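Local coordinates for protein TonB-dependent siderophore receptor (Pseudomonas aeruginosa 39016, PDB 5NEC) that probably takes up iron-siderophore complexes across the outer membrane in a TonB-dependent way, as a plugged beta-barrel receptor, at residues 31-36 / 595-600; 72-77 / 125-130. All blocks are in the same frame, centred on the assembly; numbering follows the deposited sequence.

How the contacts relate
Contact 1 (31-36 / 595-600) joins the N-terminal loop before strand 54-57 to the barrel wall, whereas contact 2 (72-77 / 125-130) packs helix 70-74 and the turn that follows on strand 124-130 within the plug. Their centres lie 13 Å apart, at about 21 Å and 8 Å, respectively, from the centre of the chain. They meet at two places: Phe599 CE2 packs 3.8 Å from Thr76 OG1, and Val35 CG2 lies 4.0 Å from Gln126 OE1. Strand 54-57 connects them further, since the side chains of both Phe599 and Val77 rest on Thr55 and Val57. Contact 1 thus ties the N-terminal loop to the barrel, and contact 2 lies inside the plug, nearer the centre of the chain.

Contact 1 (31-36 / 595-600); sequences TTYNVD and KWKVFA
Lys597 lies across Tyr33, the two side chains meeting at about a right angle. Its CE sits over one face of the phenol ring, 4.0 Å from the centroid and only 12° off the ring normal, a CH-pi contact. A bend in the lysine chain (chi3 -70°) carries NZ over the CD1-CE1 side of the same face, an off-centre cation-pi contact 4.4 Å from the Tyr33 centroid. NZ also donates a 2.9 Å hydrogen bond to Thr31 O; it approaches in the carbonyl plane, at a C=O...N angle of 154°. The ammonium is therefore held by a carbonyl and an aromatic face, both from the same short segment.

At the ring edge, Val598 O lies near the Tyr33 plane, 3.8 Å from CD2. Phe599 CB packs 4.0 Å from the same CD2, and the edge of the Phe599 ring brings CD1 to 3.4 Å from Tyr33 O. Beyond the contact, Tyr33 OH is hydrogen-bonded to Asp64 and Trp644, one from the plug and one from the barrel. Alternate residues of strand 596-609, Lys597 and Phe599, thus receive the N-terminal loop before strand 54-57 against the barrel wall, within the plug-in-barrel architecture of TonB-dependent receptors.

Contact 2 (72-77 / 125-130); sequences DALRTV and EQIEVS
The side chains that touch here, Ala73, Leu74 and Val77 with Ile127 and Val129, are aliphatic, and the flat groups lie away from their interface, which belongs to the hydrophobic core of the plug domain, where helix 70-74 and the turn that follows pack on the mixed beta-sheet. The Arg75 guanidinium has the Asp72 carbonyl at its edge: NH1 bonds to Asp72 O at 3.1 Å, with the oxygen close to the guanidinium plane although the donor stands well above the carbonyl plane. NH1 also forms a salt bridge with Asp72 OD1, and NH2 reaches Asp682 of the barrel wall. On the strand, the Gln126 amide meets Glu128 OE2 in its own plane, NE2 donating over 2.8 Å to the anti lone pair of OE2 in a bent bond (N-H...O 142°).

Strand alternation directs Ile127 and Val129 to the helix and Glu128 to the other side, where Ser38 and Asn148 bind its carboxylate. Ile127 CG1 is anti to the carbonyl carbon (chi1 -62°), and its CD1 ends 3.9 Å from Ala73 CB. Val77, whose N closes the type I turn onto Leu74 O, contributes a looser contact, CG2 to Val129 CG2 at 4.5 Å. Leu74 bridges the two strand residues through a single methyl, CD2, which lies 3.9 Å from both Ile127 CG2 and Val129 CG2.

Contact 1 (31-36 / 595-600)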
ATOM      1  N   THR A  31      20.942   3.855  -8.431  1.00 78.64           N
ATOM      2  CA  THR A  31      20.570   5.152  -7.842  1.00 75.23           C
ATOM      3  C   THR A  31      19.516   5.928  -8.655  1.00 71.28           C
ATOM      4  O   THR A  31      19.227   7.082  -8.350  1.00 71.49           O
ATOM      5  CB  THR A  31      21.808   6.084  -7.684  1.00 76.82           C
ATOM      6  OG1 THR A  31      22.251   6.531  -8.974  1.00 75.92           O
ATOM      7  CG2 THR A  31      22.960   5.380  -6.959  1.00 77.86           C
ATOM      8  N   THR A  32      18.959   5.319  -9.692  1.00 67.94           N
ATOM      9  CA  THR A  32      17.993   6.010 -10.537  1.00 66.70           C
ATOM     10  C   THR A  32      16.670   6.328  -9.801  1.00 65.35           C
ATOM     11  O   THR A  32      16.189   5.542  -8.966  1.00 63.52           O
ATOM     12  CB  THR A  32      17.709   5.199 -11.827  1.00 68.24           C
ATOM     13  OG1 THR A  32      17.007   6.019 -12.770  1.00 68.11           O
ATOM     14  CG2 THR A  32      16.895   3.915 -11.542  1.00 68.25           C
ATOM     15  N   TYR A  33      16.121   7.497 -10.117  1.00 64.03           N
ATOM     16  CA  TYR A  33      14.769   7.898  -9.728  1.00 63.32           C
ATOM     17  C   TYR A  33      13.733   7.577 -10.804  1.00 64.49           C
ATOM     18  O   TYR A  33      12.542   7.771 -10.575  1.00 64.56           O
ATOM     19  CB  TYR A  33      14.728   9.400  -9.412  1.00 61.30           C
ATOM     20  CG  TYR A  33      15.111   9.795  -8.001  1.00 59.63           C
ATOM     21  CD1 TYR A  33      15.807   8.934  -7.142  1.00 58.06           C
ATOM     22  CD2 TYR A  33      14.791  11.072  -7.530  1.00 59.20           C
ATOM     23  CE1 TYR A  33      16.146   9.335  -5.860  1.00 57.51           C
ATOM     24  CE2 TYR A  33      15.144  11.479  -6.260  1.00 56.90           C
ATOM     25  CZ  TYR A  33      15.818  10.612  -5.433  1.00 56.39           C
ATOM     26  OH  TYR A  33      16.148  11.027  -4.176  1.00 56.63           O
ATOM     27  N   ASN A  34      14.180   7.092 -11.960  1.00 68.59           N
ATOM     28  CA  ASN A  34      13.282   6.639 -13.024  1.00 72.26           C
ATOM     29  C   ASN A  34      13.569   5.189 -13.382  1.00 73.69           C
ATOM     30  O   ASN A  34      14.714   4.827 -13.618  1.00 78.31           O
ATOM     31  CB  ASN A  34      13.432   7.494 -14.279  1.00 74.26           C
ATOM     32  CG  ASN A  34      12.423   7.116 -15.356  1.00 75.36           C
ATOM     33  OD1 ASN A  34      11.283   7.561 -15.318  1.00 75.84           O
ATOM     34  ND2 ASN A  34      12.829   6.262 -16.299  1.00 75.40           N
ATOM     35  N   VAL A  35      12.514   4.380 -13.435  1.00 71.76           N
ATOM     36  CA  VAL A  35      12.591   2.988 -13.844  1.00 71.21           C
ATOM     37  C   VAL A  35      11.761   2.889 -15.123  1.00 73.68           C
ATOM     38  O   VAL A  35      10.581   3.253 -15.143  1.00 73.82           O
ATOM     39  CB  VAL A  35      12.079   2.062 -12.715  1.00 69.02           C
ATOM     40  CG1 VAL A  35      11.747   0.658 -13.218  1.00 68.31           C
ATOM     41  CG2 VAL A  35      13.115   1.992 -11.601  1.00 68.35           C
ATOM     42  N   ASP A  36      12.388   2.401 -16.189  1.00 76.63           N
ATOM     43  CA  ASP A  36      11.805   2.479 -17.543  1.00 80.81           C
ATOM     44  C   ASP A  36      11.011   1.230 -17.969  1.00 80.19           C
ATOM     45  O   ASP A  36      10.360   1.235 -19.021  1.00 79.31           O
ATOM     46  CB  ASP A  36      12.885   2.849 -18.591  1.00 82.37           C
ATOM     47  CG  ASP A  36      14.040   1.824 -18.683  1.00 83.37           C
ATOM     48  OD1 ASP A  36      13.826   0.606 -18.470  1.00 82.64           O
ATOM     49  OD2 ASP A  36      15.180   2.252 -18.991  1.00 87.77           O
ATOM     50  N   LYS A 595      23.305  16.865 -11.459  1.00 72.86           N
ATOM     51  CA  LYS A 595      23.288  16.828  -9.992  1.00 71.42           C
ATOM     52  C   LYS A 595      21.894  16.864  -9.355  1.00 68.04           C
ATOM     53  O   LYS A 595      21.766  16.566  -8.180  1.00 64.41           O
ATOM     54  CB  LYS A 595      24.105  17.999  -9.456  1.00 72.82           C
ATOM     55  CG  LYS A 595      25.540  18.035  -9.926  1.00 74.77           C
ATOM     56  CD  LYS A 595      26.255  19.203  -9.251  1.00 75.66           C
ATOM     57  CE  LYS A 595      27.753  19.026  -9.288  1.00 76.05           C
ATOM     58  NZ  LYS A 595      28.390  20.247  -8.753  1.00 76.59           N
ATOM     59  N   TRP A 596      20.863  17.190 -10.133  1.00 67.51           N
ATOM     60  CA  TRP A 596      19.544  17.512  -9.605  1.00 68.24           C
ATOM     61  C   TRP A 596      18.512  16.467 -10.057  1.00 68.37           C
ATOM     62  O   TRP A 596      18.154  16.423 -11.235  1.00 67.95           O
ATOM     63  CB  TRP A 596      19.150  18.922 -10.068  1.00 69.49           C
ATOM     64  CG  TRP A 596      17.892  19.487  -9.485  1.00 69.98           C
ATOM     65  CD1 TRP A 596      17.285  19.120  -8.322  1.00 69.91           C
ATOM     66  CD2 TRP A 596      17.108  20.561 -10.022  1.00 71.34           C
ATOM     67  NE1 TRP A 596      16.164  19.879  -8.110  1.00 70.16           N
ATOM     68  CE2 TRP A 596      16.027  20.772  -9.138  1.00 70.29           C
ATOM     69  CE3 TRP A 596      17.205  21.357 -11.174  1.00 72.03           C
ATOM     70  CZ2 TRP A 596      15.048  21.747  -9.362  1.00 69.68           C
ATOM     71  CZ3 TRP A 596      16.234  22.326 -11.401  1.00 72.26           C
ATOM     72  CH2 TRP A 596      15.168  22.513 -10.493  1.00 71.78           C
ATOM     73  N   LYS A 597      18.051  15.642  -9.106  1.00 66.07           N
ATOM     74  CA  LYS A 597      17.050  14.601  -9.356  1.00 65.56           C
ATOM     75  C   LYS A 597      15.670  14.981  -8.833  1.00 63.31           C
ATOM     76  O   LYS A 597      15.534  15.739  -7.878  1.00 62.49           O
ATOM     77  CB  LYS A 597      17.473  13.277  -8.717  1.00 65.31           C
ATOM     78  CG  LYS A 597      18.716  12.700  -9.350  1.00 67.00           C
ATOM     79  CD  LYS A 597      18.908  11.244  -8.995  1.00 68.04           C
ATOM     80  CE  LYS A 597      19.292  11.082  -7.537  1.00 69.04           C
ATOM     81  NZ  LYS A 597      19.783   9.705  -7.266  1.00 68.71           N
ATOM     82  N   VAL A 598      14.646  14.419  -9.464  1.00 61.10           N
ATOM     83  CA  VAL A 598      13.270  14.710  -9.114  1.00 59.07           C
ATOM     84  C   VAL A 598      12.367  13.465  -9.254  1.00 57.05           C
ATOM     85  O   VAL A 598      12.539  12.651 -10.166  1.00 55.04           O
ATOM     86  CB  VAL A 598      12.745  15.918  -9.927  1.00 60.56           C
ATOM     87  CG1 VAL A 598      12.398  15.525 -11.357  1.00 61.49           C
ATOM     88  CG2 VAL A 598      11.554  16.558  -9.239  1.00 61.17           C
ATOM     89  N   PHE A 599      11.443  13.318  -8.304  1.00 53.56           N
ATOM     90  CA  PHE A 599      10.382  12.332  -8.371  1.00 52.30           C
ATOM     91  C   PHE A 599       9.136  13.038  -7.856  1.00 50.61           C
ATOM     92  O   PHE A 599       9.072  13.403  -6.689  1.00 49.48           O
ATOM     93  CB  PHE A 599      10.743  11.132  -7.510  1.00 53.15           C
ATOM     94  CG  PHE A 599       9.803   9.974  -7.649  1.00 53.81           C
ATOM     95  CD1 PHE A 599       9.946   9.069  -8.714  1.00 54.92           C
ATOM     96  CD2 PHE A 599       8.793   9.755  -6.706  1.00 52.74           C
ATOM     97  CE1 PHE A 599       9.089   7.980  -8.852  1.00 54.30           C
ATOM     98  CE2 PHE A 599       7.931   8.666  -6.837  1.00 53.40           C
ATOM     99  CZ  PHE A 599       8.080   7.775  -7.909  1.00 53.75           C
ATOM    100  N   ALA A 600       8.171  13.270  -8.742  1.00 49.76           N
ATOM    101  CA  ALA A 600       7.072  14.195  -8.465  1.00 48.56           C
ATOM    102  C   ALA A 600       5.824  13.890  -9.278  1.00 47.60           C
ATOM    103  O   ALA A 600       5.911  13.326 -10.352  1.00 47.75           O
ATOM    104  CB  ALA A 600       7.521  15.634  -8.712  1.00 50.05           C
TER

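Contact 2 (72-77 / 125-130)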
ATOM      1  N   ASP A  72       4.238   4.939   4.138  1.00 54.77           N
ATOM      2  CA  ASP A  72       5.306   5.946   4.207  1.00 56.48           C
ATOM      3  C   ASP A  72       5.895   6.201   2.802  1.00 55.81           C
ATOM      4  O   ASP A  72       6.011   7.344   2.357  1.00 53.30           O
ATOM      5  CB  ASP A  72       6.399   5.432   5.168  1.00 60.10           C
ATOM      6  CG  ASP A  72       7.220   6.536   5.834  1.00 63.55           C
ATOM      7  OD1 ASP A  72       6.981   7.752   5.608  1.00 67.12           O
ATOM      8  OD2 ASP A  72       8.123   6.146   6.624  1.00 64.37           O
ATOM      9  N   ALA A  73       6.208   5.114   2.100  1.00 55.10           N
ATOM     10  CA  ALA A  73       6.810   5.177   0.768  1.00 56.17           C
ATOM     11  C   ALA A  73       5.851   5.727  -0.286  1.00 55.16           C
ATOM     12  O   ALA A  73       6.281   6.470  -1.175  1.00 54.76           O
ATOM     13  CB  ALA A  73       7.313   3.798   0.345  1.00 57.22           C
ATOM     14  N   LEU A  74       4.567   5.364  -0.188  1.00 52.35           N
ATOM     15  CA  LEU A  74       3.563   5.812  -1.165  1.00 52.40           C
ATOM     16  C   LEU A  74       3.135   7.284  -1.022  1.00 51.51           C
ATOM     17  O   LEU A  74       2.452   7.797  -1.894  1.00 49.29           O
ATOM     18  CB  LEU A  74       2.339   4.887  -1.177  1.00 51.82           C
ATOM     19  CG  LEU A  74       2.558   3.502  -1.790  1.00 51.86           C
ATOM     20  CD1 LEU A  74       1.380   2.593  -1.444  1.00 53.13           C
ATOM     21  CD2 LEU A  74       2.776   3.547  -3.307  1.00 53.01           C
ATOM     22  N   ARG A  75       3.567   7.974   0.035  1.00 51.20           N
ATOM     23  CA  ARG A  75       3.373   9.423   0.119  1.00 51.57           C
ATOM     24  C   ARG A  75       3.978  10.180  -1.074  1.00 51.89           C
ATOM     25  O   ARG A  75       3.529  11.277  -1.388  1.00 49.98           O
ATOM     26  CB  ARG A  75       3.888   9.987   1.457  1.00 53.69           C
ATOM     27  CG  ARG A  75       5.362  10.400   1.533  1.00 57.77           C
ATOM     28  CD  ARG A  75       5.788  10.599   2.989  1.00 59.40           C
ATOM     29  NE  ARG A  75       7.129  11.173   3.156  1.00 61.01           N
ATOM     30  CZ  ARG A  75       8.278  10.496   3.295  1.00 63.32           C
ATOM     31  NH1 ARG A  75       8.348   9.160   3.253  1.00 64.62           N
ATOM     32  NH2 ARG A  75       9.399  11.185   3.465  1.00 67.14           N
ATOM     33  N   THR A  76       4.985   9.580  -1.731  1.00 52.04           N
ATOM     34  CA  THR A  76       5.586  10.128  -2.961  1.00 51.73           C
ATOM     35  C   THR A  76       4.724  10.036  -4.230  1.00 50.03           C
ATOM     36  O   THR A  76       5.057  10.643  -5.221  1.00 51.96           O
ATOM     37  CB  THR A  76       6.965   9.466  -3.267  1.00 52.23           C
ATOM     38  OG1 THR A  76       6.839   8.035  -3.297  1.00 52.95           O
ATOM     39  CG2 THR A  76       7.992   9.861  -2.238  1.00 51.74           C
ATOM     40  N   VAL A  77       3.648   9.266  -4.212  1.00 51.09           N
ATOM     41  CA  VAL A  77       2.760   9.145  -5.359  1.00 51.02           C
ATOM     42  C   VAL A  77       1.403   9.722  -4.972  1.00 52.10           C
ATOM     43  O   VAL A  77       0.664   9.100  -4.201  1.00 51.55           O
ATOM     44  CB  VAL A  77       2.605   7.676  -5.795  1.00 49.83           C
ATOM     45  CG1 VAL A  77       1.659   7.573  -6.982  1.00 50.08           C
ATOM     46  CG2 VAL A  77       3.971   7.101  -6.145  1.00 51.41           C
ATOM     47  N   GLU A 125      12.372  -4.271  -3.717  1.00 57.29           N
ATOM     48  CA  GLU A 125      13.238  -3.604  -4.684  1.00 59.37           C
ATOM     49  C   GLU A 125      12.581  -2.302  -5.126  1.00 58.57           C
ATOM     50  O   GLU A 125      13.230  -1.253  -5.178  1.00 58.64           O
ATOM     51  CB  GLU A 125      13.449  -4.523  -5.897  1.00 61.93           C
ATOM     52  CG  GLU A 125      14.565  -4.115  -6.845  1.00 66.38           C
ATOM     53  CD  GLU A 125      15.964  -4.287  -6.265  1.00 70.10           C
ATOM     54  OE1 GLU A 125      16.198  -5.195  -5.418  1.00 71.42           O
ATOM     55  OE2 GLU A 125      16.845  -3.506  -6.689  1.00 72.41           O
ATOM     56  N   GLN A 126      11.288  -2.385  -5.443  1.00 55.05           N
ATOM     57  CA  GLN A 126      10.514  -1.246  -5.926  1.00 53.84           C
ATOM     58  C   GLN A 126       9.007  -1.507  -5.801  1.00 53.01           C
ATOM     59  O   GLN A 126       8.572  -2.646  -5.626  1.00 52.69           O
ATOM     60  CB  GLN A 126      10.869  -0.925  -7.391  1.00 53.16           C
ATOM     61  CG  GLN A 126      10.467  -2.022  -8.362  1.00 53.64           C
ATOM     62  CD  GLN A 126      11.154  -1.929  -9.722  1.00 53.68           C
ATOM     63  OE1 GLN A 126      12.298  -1.473  -9.853  1.00 52.85           O
ATOM     64  NE2 GLN A 126      10.441  -2.364 -10.752  1.00 53.38           N
ATOM     65  N   ILE A 127       8.233  -0.428  -5.928  1.00 50.78           N
ATOM     66  CA  ILE A 127       6.780  -0.455  -5.819  1.00 50.92           C
ATOM     67  C   ILE A 127       6.171   0.067  -7.124  1.00 50.51           C
ATOM     68  O   ILE A 127       6.396   1.212  -7.498  1.00 50.34           O
ATOM     69  CB  ILE A 127       6.321   0.401  -4.615  1.00 50.14           C
ATOM     70  CG1 ILE A 127       6.881  -0.183  -3.310  1.00 50.29           C
ATOM     71  CG2 ILE A 127       4.807   0.503  -4.540  1.00 49.42           C
ATOM     72  CD1 ILE A 127       7.077   0.857  -2.233  1.00 51.88           C
ATOM     73  N   GLU A 128       5.392  -0.772  -7.799  1.00 50.72           N
ATOM     74  CA  GLU A 128       4.794  -0.422  -9.091  1.00 52.22           C
ATOM     75  C   GLU A 128       3.303  -0.103  -8.924  1.00 51.11           C
ATOM     76  O   GLU A 128       2.521  -0.970  -8.540  1.00 50.70           O
ATOM     77  CB  GLU A 128       5.011  -1.565 -10.086  1.00 54.39           C
ATOM     78  CG  GLU A 128       6.486  -1.947 -10.231  1.00 55.93           C
ATOM     79  CD  GLU A 128       6.755  -3.061 -11.234  1.00 57.41           C
ATOM     80  OE1 GLU A 128       5.798  -3.722 -11.693  1.00 59.35           O
ATOM     81  OE2 GLU A 128       7.949  -3.281 -11.550  1.00 59.51           O
ATOM     82  N   VAL A 129       2.927   1.148  -9.202  1.00 49.66           N
ATOM     83  CA  VAL A 129       1.551   1.631  -9.053  1.00 49.72           C
ATOM     84  C   VAL A 129       0.879   1.744 -10.419  1.00 50.89           C
ATOM     85  O   VAL A 129       1.212   2.619 -11.189  1.00 52.27           O
ATOM     86  CB  VAL A 129       1.519   3.020  -8.359  1.00 49.99           C
ATOM     87  CG1 VAL A 129       0.093   3.409  -7.960  1.00 49.83           C
ATOM     88  CG2 VAL A 129       2.420   3.017  -7.128  1.00 49.87           C
ATOM     89  N   SER A 130      -0.067   0.857 -10.705  1.00 53.16           N
ATOM     90  CA  SER A 130      -0.952   0.984 -11.875  1.00 53.62           C
ATOM     91  C   SER A 130      -2.202   1.748 -11.482  1.00 54.88           C
ATOM     92  O   SER A 130      -2.954   1.300 -10.626  1.00 52.03           O
ATOM     93  CB  SER A 130      -1.363  -0.391 -12.382  1.00 54.18           C
ATOM     94  OG  SER A 130      -0.295  -0.956 -13.100  1.00 57.01           O
TER